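Local coordinates for protein phosphoheptose isomerase (PDB 5I01) that probably isomerises sedoheptulose 7-phosphate to D-glycero-D-manno-heptose 7-phosphate as a zinc-dependent homotetramer, the first step of heptose biosynthesis, at residues K26-L38 against L159-P171. The protein carries 1 engineered substitution. Sequence-based numbering, arbitrary orientation.
Sequences KILVEPTVQAAEL and LKDTDVLLNVPHP
The peptide plane joining Pro31 to Thr32 carries a methyl of Leu166 over one face: Leu166 CD2 stands almost perpendicularly above Pro31 C at 3.4 Å. The same methyl is 3.4 Å from Pro31 CB, on the rim of the proline ring. At the rim of the other proline ring, Ile27 CD1 approaches Pro169 CG to 3.6 Å, with CD just behind. Between these two places Leu28 CD2 touches the carbonyl oxygen of Asn167 at 3.3 Å, a van der Waals contact. No hydrogen bond links the segments. Helix 29-38 runs obliquely against strand 164-168, their directions 137° apart, and the strand is an outermost one of the parallel, helix-flanked sheet of this SIS-family subunit. Ile145 of the neighbouring strand and Met187 of helix 173-193 also touch Ala35, while Val10 of a second subunit packs on Thr32. In Val164, CG1 is anti to the backbone N (chi1 179°), which puts it 3.9 Å from Ala35 CB and directs CG2 to Gln34 CB at 4.0 Å. Leu166 CD1 reaches the same alanine methyl. At the helix start, Leu28 O accepts from both Thr32 N and Thr32 OG1; the hydroxyl bond, 2.6 Å from OG1 to that oxygen, makes a C=O...donor angle of 162°.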
loop_
_atom_site.group_PDB
_atom_site.type_symbol
_atom_site.label_atom_id
_atom_site.label_comp_id
_atom_site.label_asym_id
_atom_site.label_seq_id
_atom_site.Cartn_x
_atom_site.Cartn_y
_atom_site.Cartn_z
ATOM N N LYS A 26 -18.612 16.498 -24.854
ATOM C CA LYS A 26 -18.433 17.355 -26.032
ATOM C C LYS A 26 -16.965 17.546 -26.442
ATOM O O LYS A 26 -16.679 17.665 -27.628
ATOM C CB LYS A 26 -19.102 18.724 -25.822
ATOM C CG LYS A 26 -20.615 18.637 -25.680
ATOM C CD LYS A 26 -21.285 19.977 -25.421
ATOM C CE LYS A 26 -22.778 19.768 -25.186
ATOM N NZ LYS A 26 -23.582 21.028 -25.153
ATOM N N ILE A 27 -16.042 17.564 -25.481
ATOM C CA ILE A 27 -14.657 17.994 -25.744
ATOM C C ILE A 27 -13.516 17.009 -25.392
ATOM O O ILE A 27 -12.354 17.330 -25.633
ATOM C CB ILE A 27 -14.395 19.356 -25.059
ATOM C CG1 ILE A 27 -14.475 19.252 -23.523
ATOM C CG2 ILE A 27 -15.386 20.403 -25.560
ATOM C CD1 ILE A 27 -13.492 20.151 -22.801
ATOM N N LEU A 28 -13.835 15.833 -24.837
ATOM C CA LEU A 28 -12.822 14.848 -24.406
ATOM C C LEU A 28 -12.871 13.529 -25.169
ATOM O O LEU A 28 -12.157 12.598 -24.815
ATOM C CB LEU A 28 -12.949 14.569 -22.900
ATOM C CG LEU A 28 -12.505 15.697 -21.965
ATOM C CD1 LEU A 28 -12.855 15.397 -20.511
ATOM C CD2 LEU A 28 -11.012 15.939 -22.120
ATOM N N VAL A 29 -13.666 13.439 -26.232
ATOM C CA VAL A 29 -13.687 12.211 -27.020
ATOM C C VAL A 29 -12.405 12.088 -27.845
ATOM O O VAL A 29 -11.740 11.063 -27.756
ATOM C CB VAL A 29 -14.948 12.075 -27.895
ATOM C CG1 VAL A 29 -14.894 10.799 -28.737
ATOM C CG2 VAL A 29 -16.184 12.038 -27.010
ATOM N N GLU A 30 -12.048 13.122 -28.613
ATOM C CA GLU A 30 -10.832 13.063 -29.472
ATOM C C GLU A 30 -9.522 12.906 -28.661
ATOM O O GLU A 30 -8.702 12.048 -29.001
ATOM C CB GLU A 30 -10.719 14.268 -30.453
ATOM C CG GLU A 30 -11.855 14.430 -31.467
ATOM C CD GLU A 30 -11.862 13.395 -32.596
ATOM O OE1 GLU A 30 -10.955 12.527 -32.656
ATOM O OE2 GLU A 30 -12.795 13.451 -33.438
ATOM N N PRO A 31 -9.326 13.716 -27.590
ATOM C CA PRO A 31 -8.125 13.551 -26.752
ATOM C C PRO A 31 -8.003 12.173 -26.089
ATOM O O PRO A 31 -6.920 11.592 -26.117
ATOM C CB PRO A 31 -8.285 14.649 -25.692
ATOM C CG PRO A 31 -9.161 15.665 -26.321
ATOM C CD PRO A 31 -10.130 14.869 -27.137
ATOM N N THR A 32 -9.094 11.666 -25.507
ATOM C CA THR A 32 -9.123 10.304 -24.931
ATOM C C THR A 32 -8.662 9.242 -25.948
ATOM O O THR A 32 -7.904 8.333 -25.589
ATOM C CB THR A 32 -10.516 9.923 -24.336
ATOM O OG1 THR A 32 -10.892 10.882 -23.354
ATOM C CG2 THR A 32 -10.494 8.567 -23.657
ATOM N N VAL A 33 -9.091 9.371 -27.204
ATOM C CA VAL A 33 -8.624 8.466 -28.261
ATOM C C VAL A 33 -7.107 8.637 -28.468
ATOM O O VAL A 33 -6.382 7.646 -28.529
ATOM C CB VAL A 33 -9.408 8.642 -29.587
ATOM C CG1 VAL A 33 -8.813 7.788 -30.699
ATOM C CG2 VAL A 33 -10.875 8.266 -29.398
ATOM N N GLN A 34 -6.630 9.878 -28.544
ATOM C CA GLN A 34 -5.189 10.149 -28.696
ATOM C C GLN A 34 -4.366 9.539 -27.554
ATOM O O GLN A 34 -3.278 9.015 -27.796
ATOM C CB GLN A 34 -4.887 11.657 -28.746
ATOM C CG GLN A 34 -5.399 12.432 -29.949
ATOM C CD GLN A 34 -5.136 13.930 -29.788
ATOM O OE1 GLN A 34 -3.992 14.345 -29.561
ATOM N NE2 GLN A 34 -6.196 14.747 -29.882
ATOM N N ALA A 35 -4.879 9.635 -26.322
ATOM C CA ALA A 35 -4.213 9.082 -25.135
ATOM C C ALA A 35 -4.123 7.557 -25.166
ATOM O O ALA A 35 -3.086 6.977 -24.821
ATOM C CB ALA A 35 -4.926 9.528 -23.871
ATOM N N ALA A 36 -5.217 6.917 -25.579
ATOM C CA ALA A 36 -5.261 5.472 -25.736
ATOM C C ALA A 36 -4.336 4.985 -26.861
ATOM O O ALA A 36 -3.618 3.989 -26.694
ATOM C CB ALA A 36 -6.691 5.027 -25.994
ATOM N N GLU A 37 -4.367 5.682 -27.999
ATOM C CA GLU A 37 -3.481 5.379 -29.135
ATOM C C GLU A 37 -2.020 5.419 -28.704
ATOM O O GLU A 37 -1.253 4.510 -29.019
ATOM C CB GLU A 37 -3.725 6.348 -30.312
ATOM C CG GLU A 37 -4.977 6.022 -31.131
ATOM C CD GLU A 37 -5.339 7.060 -32.203
ATOM O OE1 GLU A 37 -4.837 8.211 -32.164
ATOM O OE2 GLU A 37 -6.155 6.718 -33.097
ATOM N N LEU A 38 -1.655 6.466 -27.965
ATOM C CA LEU A 38 -0.303 6.605 -27.415
ATOM C C LEU A 38 0.109 5.450 -26.485
ATOM O O LEU A 38 1.253 5.003 -26.526
ATOM C CB LEU A 38 -0.172 7.936 -26.671
ATOM C CG LEU A 38 1.188 8.224 -26.033
ATOM C CD1 LEU A 38 2.312 8.077 -27.051
ATOM C CD2 LEU A 38 1.188 9.612 -25.416
ATOM N N LEU A 159 3.240 20.857 -21.188
ATOM C CA LEU A 159 3.276 19.698 -22.112
ATOM C C LEU A 159 3.874 19.963 -23.514
ATOM O O LEU A 159 3.608 20.990 -24.134
ATOM C CB LEU A 159 1.868 19.121 -22.293
ATOM C CG LEU A 159 1.046 18.754 -21.047
ATOM C CD1 LEU A 159 -0.233 18.049 -21.470
ATOM C CD2 LEU A 159 1.828 17.897 -20.061
ATOM N N LYS A 160 4.650 19.005 -24.015
ATOM C CA LYS A 160 5.120 19.019 -25.406
ATOM C C LYS A 160 3.992 18.648 -26.386
ATOM O O LYS A 160 2.945 18.142 -25.979
ATOM C CB LYS A 160 6.271 18.022 -25.602
ATOM C CG LYS A 160 7.495 18.210 -24.716
ATOM C CD LYS A 160 8.584 17.240 -25.164
ATOM C CE LYS A 160 9.783 17.169 -24.221
ATOM N NZ LYS A 160 10.307 18.505 -23.812
ATOM N N ASP A 161 4.233 18.891 -27.676
ATOM C CA ASP A 161 3.325 18.480 -28.776
ATOM C C ASP A 161 2.919 17.009 -28.719
ATOM O O ASP A 161 1.775 16.669 -29.001
ATOM C CB ASP A 161 3.988 18.720 -30.161
ATOM C CG ASP A 161 3.587 20.046 -30.798
ATOM O OD1 ASP A 161 2.373 20.352 -30.843
ATOM O OD2 ASP A 161 4.488 20.768 -31.289
ATOM N N THR A 162 3.882 16.152 -28.386
ATOM C CA THR A 162 3.699 14.691 -28.358
ATOM C C THR A 162 2.988 14.139 -27.102
ATOM O O THR A 162 2.775 12.929 -27.003
ATOM C CB THR A 162 5.065 13.986 -28.502
ATOM O OG1 THR A 162 6.008 14.579 -27.598
ATOM C CG2 THR A 162 5.593 14.127 -29.916
ATOM N N ASP A 163 2.643 15.007 -26.151
ATOM C CA ASP A 163 1.873 14.617 -24.967
ATOM C C ASP A 163 0.376 14.819 -25.240
ATOM O O ASP A 163 -0.000 15.425 -26.241
ATOM C CB ASP A 163 2.296 15.458 -23.749
ATOM C CG ASP A 163 3.793 15.334 -23.404
ATOM O OD1 ASP A 163 4.418 14.270 -23.622
ATOM O OD2 ASP A 163 4.343 16.316 -22.866
ATOM N N VAL A 164 -0.469 14.324 -24.336
ATOM C CA VAL A 164 -1.932 14.415 -24.472
ATOM C C VAL A 164 -2.539 14.953 -23.176
ATOM O O VAL A 164 -2.320 14.392 -22.109
ATOM C CB VAL A 164 -2.565 13.043 -24.812
ATOM C CG1 VAL A 164 -4.084 13.147 -24.914
ATOM C CG2 VAL A 164 -1.991 12.498 -26.111
ATOM N N LEU A 165 -3.297 16.040 -23.283
ATOM C CA LEU A 165 -3.934 16.667 -22.131
ATOM C C LEU A 165 -5.373 16.236 -22.114
ATOM O O LEU A 165 -6.080 16.441 -23.094
ATOM C CB LEU A 165 -3.867 18.196 -22.218
ATOM C CG LEU A 165 -4.570 18.993 -21.105
ATOM C CD1 LEU A 165 -3.976 18.692 -19.740
ATOM C CD2 LEU A 165 -4.509 20.480 -21.401
ATOM N N LEU A 166 -5.792 15.646 -20.997
ATOM C CA LEU A 166 -7.182 15.312 -20.737
ATOM C C LEU A 166 -7.651 16.205 -19.580
ATOM O O LEU A 166 -7.575 15.838 -18.398
ATOM C CB LEU A 166 -7.336 13.810 -20.423
ATOM C CG LEU A 166 -6.833 12.805 -21.474
ATOM C CD1 LEU A 166 -6.967 11.362 -21.023
ATOM C CD2 LEU A 166 -7.580 12.969 -22.776
ATOM N N ASN A 167 -8.114 17.399 -19.924
ATOM C CA ASN A 167 -8.608 18.323 -18.922
ATOM C C ASN A 167 -10.123 18.213 -18.784
ATOM O O ASN A 167 -10.848 18.302 -19.773
ATOM C CB ASN A 167 -8.216 19.766 -19.242
ATOM C CG ASN A 167 -8.573 20.706 -18.123
ATOM O OD1 ASN A 167 -7.983 20.659 -17.039
ATOM N ND2 ASN A 167 -9.582 21.521 -18.348
ATOM N N VAL A 168 -10.574 18.019 -17.546
ATOM C CA VAL A 168 -11.977 18.063 -17.202
ATOM C C VAL A 168 -12.315 19.519 -16.877
ATOM O O VAL A 168 -11.827 20.045 -15.876
ATOM C CB VAL A 168 -12.279 17.158 -15.988
ATOM C CG1 VAL A 168 -13.745 17.259 -15.587
ATOM C CG2 VAL A 168 -11.912 15.713 -16.305
ATOM N N PRO A 169 -13.139 20.187 -17.717
ATOM C CA PRO A 169 -13.404 21.605 -17.467
ATOM C C PRO A 169 -14.489 21.778 -16.401
ATOM O O PRO A 169 -15.665 21.968 -16.718
ATOM C CB PRO A 169 -13.847 22.106 -18.840
ATOM C CG PRO A 169 -14.580 20.942 -19.416
ATOM C CD PRO A 169 -13.882 19.708 -18.897
ATOM N N HIS A 170 -14.088 21.670 -15.142
ATOM C CA HIS A 170 -15.019 21.783 -14.022
ATOM C C HIS A 170 -14.296 22.300 -12.784
ATOM O O HIS A 170 -13.130 21.987 -12.599
ATOM C CB HIS A 170 -15.699 20.438 -13.735
ATOM C CG HIS A 170 -17.009 20.583 -13.030
ATOM N ND1 HIS A 170 -17.102 20.642 -11.660
ATOM C CD2 HIS A 170 -18.268 20.756 -13.496
ATOM C CE1 HIS A 170 -18.362 20.824 -11.308
ATOM N NE2 HIS A 170 -19.093 20.881 -12.404
ATOM N N PRO A 171 -14.965 23.129 -11.960
ATOM C CA PRO A 171 -14.306 23.653 -10.758
ATOM C C PRO A 171 -14.110 22.658 -9.595
ATOM O O PRO A 171 -13.080 22.686 -8.920
ATOM C CB PRO A 171 -15.250 24.783 -10.312
ATOM C CG PRO A 171 -16.569 24.432 -10.880
ATOM C CD PRO A 171 -16.238 23.833 -12.212
#